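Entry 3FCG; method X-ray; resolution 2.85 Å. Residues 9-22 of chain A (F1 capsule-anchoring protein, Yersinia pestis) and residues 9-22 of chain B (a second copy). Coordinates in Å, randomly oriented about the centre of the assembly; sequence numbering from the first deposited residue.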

ATOM      1  N   PRO A   9      18.932   4.788  -7.333  1.00 50.58           N
ATOM      2  CA  PRO A   9      17.780   4.317  -6.565  1.00 50.63           C
ATOM      3  C   PRO A   9      17.583   5.120  -5.282  1.00 50.66           C
ATOM      4  O   PRO A   9      18.548   5.380  -4.559  1.00 50.71           O
ATOM      5  CB  PRO A   9      18.135   2.860  -6.243  1.00 50.56           C
ATOM      6  CG  PRO A   9      19.609   2.782  -6.378  1.00 50.58           C
ATOM      7  CD  PRO A   9      19.980   3.763  -7.448  1.00 50.63           C
ATOM      8  N   TYR A  10      16.337   5.499  -5.007  1.00 50.65           N
ATOM      9  CA  TYR A  10      16.038   6.438  -3.928  1.00 50.60           C
ATOM     10  C   TYR A  10      14.787   6.084  -3.122  1.00 50.57           C
ATOM     11  O   TYR A  10      13.875   5.420  -3.616  1.00 50.64           O
ATOM     12  CB  TYR A  10      15.921   7.867  -4.485  1.00 50.59           C
ATOM     13  CG  TYR A  10      14.814   8.053  -5.499  1.00 50.51           C
ATOM     14  CD1 TYR A  10      15.027   7.789  -6.852  1.00 50.47           C
ATOM     15  CD2 TYR A  10      13.551   8.497  -5.106  1.00 50.64           C
ATOM     16  CE1 TYR A  10      14.012   7.956  -7.787  1.00 50.63           C
ATOM     17  CE2 TYR A  10      12.529   8.668  -6.033  1.00 50.81           C
ATOM     18  CZ  TYR A  10      12.766   8.397  -7.370  1.00 50.90           C
ATOM     19  OH  TYR A  10      11.755   8.565  -8.289  1.00 51.24           O
ATOM     20  N   TYR A  11      14.768   6.549  -1.878  1.00 50.56           N
ATOM     21  CA  TYR A  11      13.643   6.380  -0.965  1.00 50.50           C
ATOM     22  C   TYR A  11      12.678   7.552  -1.144  1.00 50.37           C
ATOM     23  O   TYR A  11      13.064   8.713  -0.989  1.00 50.40           O
ATOM     24  CB  TYR A  11      14.180   6.326   0.468  1.00 50.54           C
ATOM     25  CG  TYR A  11      13.158   6.104   1.559  1.00 50.76           C
ATOM     26  CD1 TYR A  11      12.758   4.818   1.916  1.00 51.15           C
ATOM     27  CD2 TYR A  11      12.621   7.179   2.263  1.00 51.13           C
ATOM     28  CE1 TYR A  11      11.832   4.610   2.933  1.00 51.30           C
ATOM     29  CE2 TYR A  11      11.697   6.984   3.278  1.00 51.24           C
ATOM     30  CZ  TYR A  11      11.309   5.699   3.610  1.00 51.36           C
ATOM     31  OH  TYR A  11      10.395   5.507   4.619  1.00 51.71           O
ATOM     32  N   GLN A  12      11.428   7.244  -1.479  1.00 50.24           N
ATOM     33  CA  GLN A  12      10.430   8.276  -1.763  1.00 50.10           C
ATOM     34  C   GLN A  12       9.243   8.243  -0.800  1.00 49.95           C
ATOM     35  O   GLN A  12       8.710   7.177  -0.488  1.00 49.96           O
ATOM     36  CB  GLN A  12       9.945   8.170  -3.214  1.00 50.12           C
ATOM     37  CG  GLN A  12       8.814   9.126  -3.564  1.00 50.48           C
ATOM     38  CD  GLN A  12       8.481   9.133  -5.037  1.00 51.02           C
ATOM     39  OE1 GLN A  12       7.492   8.535  -5.463  1.00 51.28           O
ATOM     40  NE2 GLN A  12       9.307   9.812  -5.829  1.00 51.29           N
ATOM     41  N   TRP A  13       8.838   9.427  -0.344  1.00 49.77           N
ATOM     42  CA  TRP A  13       7.690   9.581   0.541  1.00 49.57           C
ATOM     43  C   TRP A  13       6.382   9.576  -0.244  1.00 49.45           C
ATOM     44  O   TRP A  13       6.063  10.531  -0.959  1.00 49.39           O
ATOM     45  CB  TRP A  13       7.817  10.873   1.356  1.00 49.57           C
ATOM     46  CG  TRP A  13       8.827  10.813   2.476  1.00 49.66           C
ATOM     47  CD1 TRP A  13       9.805   9.872   2.663  1.00 49.68           C
ATOM     48  CD2 TRP A  13       8.973  11.756   3.547  1.00 49.65           C
ATOM     49  NE1 TRP A  13      10.536  10.162   3.788  1.00 49.60           N
ATOM     50  CE2 TRP A  13      10.049  11.313   4.349  1.00 49.65           C
ATOM     51  CE3 TRP A  13       8.296  12.930   3.908  1.00 49.64           C
ATOM     52  CZ2 TRP A  13      10.466  12.004   5.492  1.00 49.76           C
ATOM     53  CZ3 TRP A  13       8.710  13.616   5.044  1.00 49.73           C
ATOM     54  CH2 TRP A  13       9.785  13.149   5.822  1.00 49.81           C
ATOM     55  N   ASN A  14       5.639   8.481  -0.112  1.00 49.36           N
ATOM     56  CA  ASN A  14       4.299   8.369  -0.681  1.00 49.25           C
ATOM     57  C   ASN A  14       3.242   8.227   0.404  1.00 49.01           C
ATOM     58  O   ASN A  14       3.533   7.786   1.519  1.00 48.93           O
ATOM     59  CB  ASN A  14       4.210   7.191  -1.659  1.00 49.38           C
ATOM     60  CG  ASN A  14       4.355   7.622  -3.110  1.00 49.73           C
ATOM     61  OD1 ASN A  14       3.362   7.754  -3.829  1.00 50.06           O
ATOM     62  ND2 ASN A  14       5.591   7.850  -3.546  1.00 50.01           N
ATOM     63  N   PHE A  15       2.015   8.612   0.069  1.00 48.80           N
ATOM     64  CA  PHE A  15       0.895   8.500   0.991  1.00 48.66           C
ATOM     65  C   PHE A  15      -0.276   7.806   0.307  1.00 48.52           C
ATOM     66  O   PHE A  15      -0.835   8.316  -0.665  1.00 48.50           O
ATOM     67  CB  PHE A  15       0.490   9.879   1.528  1.00 48.71           C
ATOM     68  CG  PHE A  15       1.559  10.552   2.349  1.00 48.66           C
ATOM     69  CD1 PHE A  15       2.502  11.383   1.746  1.00 48.61           C
ATOM     70  CD2 PHE A  15       1.625  10.353   3.725  1.00 48.52           C
ATOM     71  CE1 PHE A  15       3.495  12.002   2.501  1.00 48.49           C
ATOM     72  CE2 PHE A  15       2.613  10.969   4.489  1.00 48.43           C
ATOM     73  CZ  PHE A  15       3.550  11.795   3.876  1.00 48.42           C
ATOM     74  N   ALA A  16      -0.626   6.628   0.814  1.00 48.40           N
ATOM     75  CA  ALA A  16      -1.687   5.816   0.230  1.00 48.33           C
ATOM     76  C   ALA A  16      -2.974   5.930   1.042  1.00 48.27           C
ATOM     77  O   ALA A  16      -2.928   5.971   2.271  1.00 48.30           O
ATOM     78  CB  ALA A  16      -1.245   4.363   0.124  1.00 48.33           C
ATOM     79  N   PRO A  17      -4.127   5.989   0.356  1.00 48.24           N
ATOM     80  CA  PRO A  17      -5.395   6.088   1.067  1.00 48.26           C
ATOM     81  C   PRO A  17      -5.993   4.730   1.437  1.00 48.32           C
ATOM     82  O   PRO A  17      -5.954   3.787   0.639  1.00 48.28           O
ATOM     83  CB  PRO A  17      -6.292   6.817   0.067  1.00 48.25           C
ATOM     84  CG  PRO A  17      -5.730   6.484  -1.285  1.00 48.19           C
ATOM     85  CD  PRO A  17      -4.317   5.989  -1.107  1.00 48.23           C
ATOM     86  N   VAL A  18      -6.534   4.643   2.649  1.00 48.44           N
ATOM     87  CA  VAL A  18      -7.213   3.439   3.130  1.00 48.56           C
ATOM     88  C   VAL A  18      -8.500   3.794   3.872  1.00 48.75           C
ATOM     89  O   VAL A  18      -8.694   4.938   4.291  1.00 48.78           O
ATOM     90  CB  VAL A  18      -6.315   2.580   4.068  1.00 48.50           C
ATOM     91  CG1 VAL A  18      -5.218   1.874   3.286  1.00 48.59           C
ATOM     92  CG2 VAL A  18      -5.732   3.423   5.202  1.00 48.39           C
ATOM     93  N   VAL A  19      -9.375   2.805   4.020  1.00 48.95           N
ATOM     94  CA  VAL A  19     -10.549   2.936   4.876  1.00 49.16           C
ATOM     95  C   VAL A  19     -10.504   1.861   5.967  1.00 49.34           C
ATOM     96  O   VAL A  19     -10.410   0.665   5.675  1.00 49.32           O
ATOM     97  CB  VAL A  19     -11.888   2.932   4.069  1.00 49.10           C
ATOM     98  CG1 VAL A  19     -11.828   1.965   2.896  1.00 49.20           C
ATOM     99  CG2 VAL A  19     -13.085   2.629   4.971  1.00 49.12           C
ATOM    100  N   ARG A  20     -10.542   2.310   7.220  1.00 49.58           N
ATOM    101  CA  ARG A  20     -10.450   1.423   8.377  1.00 49.85           C
ATOM    102  C   ARG A  20     -11.782   1.310   9.109  1.00 49.95           C
ATOM    103  O   ARG A  20     -12.547   2.272   9.168  1.00 50.06           O
ATOM    104  CB  ARG A  20      -9.379   1.922   9.345  1.00 49.89           C
ATOM    105  CG  ARG A  20      -7.951   1.732   8.863  1.00 50.48           C
ATOM    106  CD  ARG A  20      -6.954   2.301   9.861  1.00 51.72           C
ATOM    107  NE  ARG A  20      -6.989   1.596  11.143  1.00 52.67           N
ATOM    108  CZ  ARG A  20      -6.524   2.088  12.290  1.00 53.28           C
ATOM    109  NH1 ARG A  20      -5.987   3.302  12.335  1.00 53.66           N
ATOM    110  NH2 ARG A  20      -6.607   1.366  13.401  1.00 53.47           N
ATOM    111  N   GLY A  21     -12.045   0.134   9.671  1.00 50.08           N
ATOM    112  CA  GLY A  21     -13.261  -0.106  10.448  1.00 50.29           C
ATOM    113  C   GLY A  21     -13.215  -1.401  11.239  1.00 50.46           C
ATOM    114  O   GLY A  21     -12.169  -2.049  11.327  1.00 50.43           O
ATOM    115  N   ILE A  22     -14.357  -1.772  11.818  1.00 50.57           N
ATOM    116  CA  ILE A  22     -14.484  -3.009  12.589  1.00 50.75           C
ATOM    117  C   ILE A  22     -15.639  -3.856  12.051  1.00 50.87           C
ATOM    118  O   ILE A  22     -16.750  -3.356  11.856  1.00 50.83           O
ATOM    119  CB  ILE A  22     -14.681  -2.729  14.114  1.00 50.77           C
ATOM    120  CG1 ILE A  22     -13.453  -2.021  14.703  1.00 50.82           C
ATOM    121  CG2 ILE A  22     -14.958  -4.027  14.886  1.00 50.80           C
ATOM    122  CD1 ILE A  22     -13.678  -1.417  16.084  1.00 50.92           C
TER
ATOM    123  N   PRO B   9     -16.550   3.595  10.372  1.00 39.64           N
ATOM    124  CA  PRO B   9     -15.529   3.494   9.335  1.00 39.63           C
ATOM    125  C   PRO B   9     -15.096   4.864   8.844  1.00 39.64           C
ATOM    126  O   PRO B   9     -15.931   5.760   8.677  1.00 39.69           O
ATOM    127  CB  PRO B   9     -16.242   2.735   8.212  1.00 39.59           C
ATOM    128  CG  PRO B   9     -17.257   1.920   8.910  1.00 39.76           C
ATOM    129  CD  PRO B   9     -17.728   2.767  10.065  1.00 39.72           C
ATOM    130  N   TYR B  10     -13.799   5.018   8.606  1.00 39.58           N
ATOM    131  CA  TYR B  10     -13.233   6.314   8.255  1.00 39.53           C
ATOM    132  C   TYR B  10     -12.148   6.210   7.189  1.00 39.57           C
ATOM    133  O   TYR B  10     -11.431   5.212   7.111  1.00 39.59           O
ATOM    134  CB  TYR B  10     -12.698   7.028   9.506  1.00 39.47           C
ATOM    135  CG  TYR B  10     -11.703   6.221  10.321  1.00 39.27           C
ATOM    136  CD1 TYR B  10     -10.332   6.443  10.202  1.00 38.77           C
ATOM    137  CD2 TYR B  10     -12.137   5.241  11.221  1.00 39.27           C
ATOM    138  CE1 TYR B  10      -9.417   5.707  10.950  1.00 38.70           C
ATOM    139  CE2 TYR B  10     -11.231   4.498  11.970  1.00 38.95           C
ATOM    140  CZ  TYR B  10      -9.875   4.736  11.829  1.00 38.84           C
ATOM    141  OH  TYR B  10      -8.980   4.004  12.572  1.00 38.83           O
ATOM    142  N   TYR B  11     -12.057   7.249   6.367  1.00 39.61           N
ATOM    143  CA  TYR B  11     -11.010   7.384   5.365  1.00 39.75           C
ATOM    144  C   TYR B  11      -9.784   7.977   6.047  1.00 39.94           C
ATOM    145  O   TYR B  11      -9.907   8.934   6.819  1.00 40.01           O
ATOM    146  CB  TYR B  11     -11.487   8.336   4.269  1.00 39.70           C
ATOM    147  CG  TYR B  11     -10.835   8.162   2.917  1.00 39.37           C
ATOM    148  CD1 TYR B  11     -11.296   7.196   2.024  1.00 39.30           C
ATOM    149  CD2 TYR B  11      -9.786   8.985   2.512  1.00 39.01           C
ATOM    150  CE1 TYR B  11     -10.717   7.038   0.769  1.00 39.28           C
ATOM    151  CE2 TYR B  11      -9.196   8.837   1.255  1.00 38.83           C
ATOM    152  CZ  TYR B  11      -9.671   7.861   0.390  1.00 39.10           C
ATOM    153  OH  TYR B  11      -9.106   7.694  -0.855  1.00 39.02           O
ATOM    154  N   GLN B  12      -8.613   7.402   5.780  1.00 40.08           N
ATOM    155  CA  GLN B  12      -7.359   7.969   6.279  1.00 40.32           C
ATOM    156  C   GLN B  12      -6.174   7.724   5.349  1.00 40.52           C
ATOM    157  O   GLN B  12      -6.178   6.786   4.550  1.00 40.57           O
ATOM    158  CB  GLN B  12      -7.055   7.511   7.716  1.00 40.29           C
ATOM    159  CG  GLN B  12      -6.399   6.146   7.865  1.00 40.33           C
ATOM    160  CD  GLN B  12      -5.686   5.974   9.206  1.00 40.51           C
ATOM    161  OE1 GLN B  12      -4.892   5.048   9.382  1.00 40.26           O
ATOM    162  NE2 GLN B  12      -5.966   6.867  10.155  1.00 40.54           N
ATOM    163  N   TRP B  13      -5.165   8.583   5.461  1.00 40.79           N
ATOM    164  CA  TRP B  13      -3.980   8.499   4.623  1.00 40.95           C
ATOM    165  C   TRP B  13      -2.804   7.930   5.399  1.00 41.32           C
ATOM    166  O   TRP B  13      -2.357   8.513   6.387  1.00 41.38           O
ATOM    167  CB  TRP B  13      -3.644   9.873   4.042  1.00 40.84           C
ATOM    168  CG  TRP B  13      -4.654  10.325   3.035  1.00 40.43           C
ATOM    169  CD1 TRP B  13      -5.837  10.958   3.287  1.00 40.23           C
ATOM    170  CD2 TRP B  13      -4.582  10.157   1.614  1.00 40.04           C
ATOM    171  NE1 TRP B  13      -6.503  11.203   2.110  1.00 40.21           N
ATOM    172  CE2 TRP B  13      -5.755  10.720   1.068  1.00 40.07           C
ATOM    173  CE3 TRP B  13      -3.638   9.587   0.748  1.00 39.80           C
ATOM    174  CZ2 TRP B  13      -6.010  10.733  -0.307  1.00 39.92           C
ATOM    175  CZ3 TRP B  13      -3.891   9.600  -0.616  1.00 39.72           C
ATOM    176  CH2 TRP B  13      -5.070  10.169  -1.130  1.00 39.74           C
ATOM    177  N   ASN B  14      -2.323   6.775   4.953  1.00 41.84           N
ATOM    178  CA  ASN B  14      -1.169   6.123   5.559  1.00 42.34           C
ATOM    179  C   ASN B  14       0.118   6.524   4.860  1.00 42.73           C
ATOM    180  O   ASN B  14       0.163   6.613   3.629  1.00 42.74           O
ATOM    181  CB  ASN B  14      -1.310   4.596   5.492  1.00 42.29           C
ATOM    182  CG  ASN B  14      -2.401   4.055   6.402  1.00 42.18           C
ATOM    183  OD1 ASN B  14      -3.077   4.802   7.109  1.00 42.30           O
ATOM    184  ND2 ASN B  14      -2.576   2.741   6.383  1.00 41.97           N
ATOM    185  N   PHE B  15       1.159   6.769   5.650  1.00 43.24           N
ATOM    186  CA  PHE B  15       2.502   6.939   5.114  1.00 43.81           C
ATOM    187  C   PHE B  15       2.935   5.602   4.518  1.00 44.33           C
ATOM    188  O   PHE B  15       3.103   4.612   5.236  1.00 44.44           O
ATOM    189  CB  PHE B  15       3.466   7.412   6.211  1.00 43.68           C
ATOM    190  CG  PHE B  15       4.891   7.591   5.747  1.00 43.54           C
ATOM    191  CD1 PHE B  15       5.203   8.482   4.722  1.00 43.51           C
ATOM    192  CD2 PHE B  15       5.923   6.885   6.355  1.00 43.26           C
ATOM    193  CE1 PHE B  15       6.521   8.652   4.298  1.00 43.25           C
ATOM    194  CE2 PHE B  15       7.243   7.052   5.939  1.00 43.32           C
ATOM    195  CZ  PHE B  15       7.542   7.936   4.908  1.00 43.21           C
ATOM    196  N   ALA B  16       3.072   5.570   3.196  1.00 44.98           N
ATOM    197  CA  ALA B  16       3.420   4.345   2.480  1.00 45.58           C
ATOM    198  C   ALA B  16       4.592   4.590   1.531  1.00 46.02           C
ATOM    199  O   ALA B  16       4.399   4.702   0.316  1.00 46.05           O
ATOM    200  CB  ALA B  16       2.210   3.803   1.726  1.00 45.53           C
ATOM    201  N   PRO B  17       5.817   4.672   2.087  1.00 46.44           N
ATOM    202  CA  PRO B  17       7.002   5.001   1.299  1.00 46.82           C
ATOM    203  C   PRO B  17       7.417   3.873   0.361  1.00 47.31           C
ATOM    204  O   PRO B  17       7.076   2.707   0.598  1.00 47.44           O
ATOM    205  CB  PRO B  17       8.073   5.219   2.364  1.00 46.76           C
ATOM    206  CG  PRO B  17       7.642   4.370   3.502  1.00 46.60           C
ATOM    207  CD  PRO B  17       6.149   4.446   3.506  1.00 46.44           C
ATOM    208  N   VAL B  18       8.145   4.230  -0.695  1.00 47.79           N
ATOM    209  CA  VAL B  18       8.617   3.266  -1.692  1.00 48.20           C
ATOM    210  C   VAL B  18      10.095   3.478  -2.034  1.00 48.59           C
ATOM    211  O   VAL B  18      10.608   4.596  -1.941  1.00 48.68           O
ATOM    212  CB  VAL B  18       7.763   3.304  -2.997  1.00 48.12           C
ATOM    213  CG1 VAL B  18       6.362   2.750  -2.751  1.00 48.12           C
ATOM    214  CG2 VAL B  18       7.693   4.716  -3.580  1.00 48.03           C
ATOM    215  N   VAL B  19      10.773   2.397  -2.414  1.00 49.05           N
ATOM    216  CA  VAL B  19      12.120   2.493  -2.974  1.00 49.45           C
ATOM    217  C   VAL B  19      12.006   2.430  -4.492  1.00 49.82           C
ATOM    218  O   VAL B  19      11.551   1.429  -5.052  1.00 49.89           O
ATOM    219  CB  VAL B  19      13.060   1.381  -2.458  1.00 49.38           C
ATOM    220  CG1 VAL B  19      14.403   1.433  -3.180  1.00 49.32           C
ATOM    221  CG2 VAL B  19      13.267   1.510  -0.958  1.00 49.41           C
ATOM    222  N   ARG B  20      12.403   3.516  -5.147  1.00 50.32           N
ATOM    223  CA  ARG B  20      12.324   3.613  -6.599  1.00 50.87           C
ATOM    224  C   ARG B  20      13.696   3.451  -7.241  1.00 51.15           C
ATOM    225  O   ARG B  20      14.721   3.747  -6.622  1.00 51.09           O
ATOM    226  CB  ARG B  20      11.695   4.943  -7.022  1.00 50.91           C
ATOM    227  CG  ARG B  20      10.223   5.074  -6.670  1.00 51.44           C
ATOM    228  CD  ARG B  20       9.606   6.292  -7.333  1.00 52.27           C
ATOM    229  NE  ARG B  20       9.409   6.092  -8.768  1.00 53.13           N
ATOM    230  CZ  ARG B  20       9.203   7.072  -9.647  1.00 53.54           C
ATOM    231  NH1 ARG B  20       9.171   8.340  -9.252  1.00 53.53           N
ATOM    232  NH2 ARG B  20       9.034   6.781 -10.930  1.00 53.72           N
ATOM    233  N   GLY B  21      13.700   2.975  -8.484  1.00 51.51           N
ATOM    234  CA  GLY B  21      14.930   2.799  -9.247  1.00 52.03           C
ATOM    235  C   GLY B  21      14.673   2.302 -10.656  1.00 52.39           C
ATOM    236  O   GLY B  21      13.527   2.035 -11.031  1.00 52.42           O
ATOM    237  N   ILE B  22      15.746   2.181 -11.434  1.00 52.72           N
ATOM    238  CA  ILE B  22      15.667   1.678 -12.802  1.00 53.11           C
ATOM    239  C   ILE B  22      16.566   0.456 -12.958  1.00 53.35           C
ATOM    240  O   ILE B  22      17.765   0.515 -12.671  1.00 53.32           O
ATOM    241  CB  ILE B  22      16.075   2.757 -13.850  1.00 53.17           C
ATOM    242  CG1 ILE B  22      15.315   4.071 -13.616  1.00 53.27           C
ATOM    243  CG2 ILE B  22      15.841   2.241 -15.276  1.00 53.07           C
ATOM    244  CD1 ILE B  22      16.052   5.316 -14.095  1.00 53.30           C
TER

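When two copies of one segment pair antiparallel, each pairing can occur twice, once with the chains exchanged, and the shapes need not agree both times. In this contact from the F1 capsule-anchoring protein, the backbone ladder sets the register: Q12(A) N donates to V18(B) O at 2.8 Å, and V18(A) N to Q12(B) O at 2.9 Å, so the bumps are delivered to nearly equivalent places.

At both ends, a tyrosine lies across an arginine. R20(B) CB sits 3.9 Å from the centroid of the Y10(A) ring, over its face, and R20(A) CB repeats this at 4.2 Å from the centroid of the Y10(B) ring. The flat ring thus covers the aliphatic base of the arginine. Beside these pairs the glycines leave room: an ideal CB on G21(B) would come within 3.4 Å of P9(A) CB, a tight fit.

Near the middle the symmetry fails. P17(A) presses CB over the six-membered ring of W13(B), 3.7 Å from its centroid, and the same CB lies 3.6 Å from Y11(B) CZ. In the reciprocal place the CA-to-CB bond of W13(A) points away overall, yet its ring still meets the other chain, and F15(B), in the t rotamer, directs its edge at the indole face, CE1 lying 3.6 Å from W13(A) CG. F15(A), rotamer m, meets F15(B) obliquely. A16(A), on the face shared with N14(B), touches A16(B), whose CA-to-CB bond points sideways, CB to CB 3.8 Å.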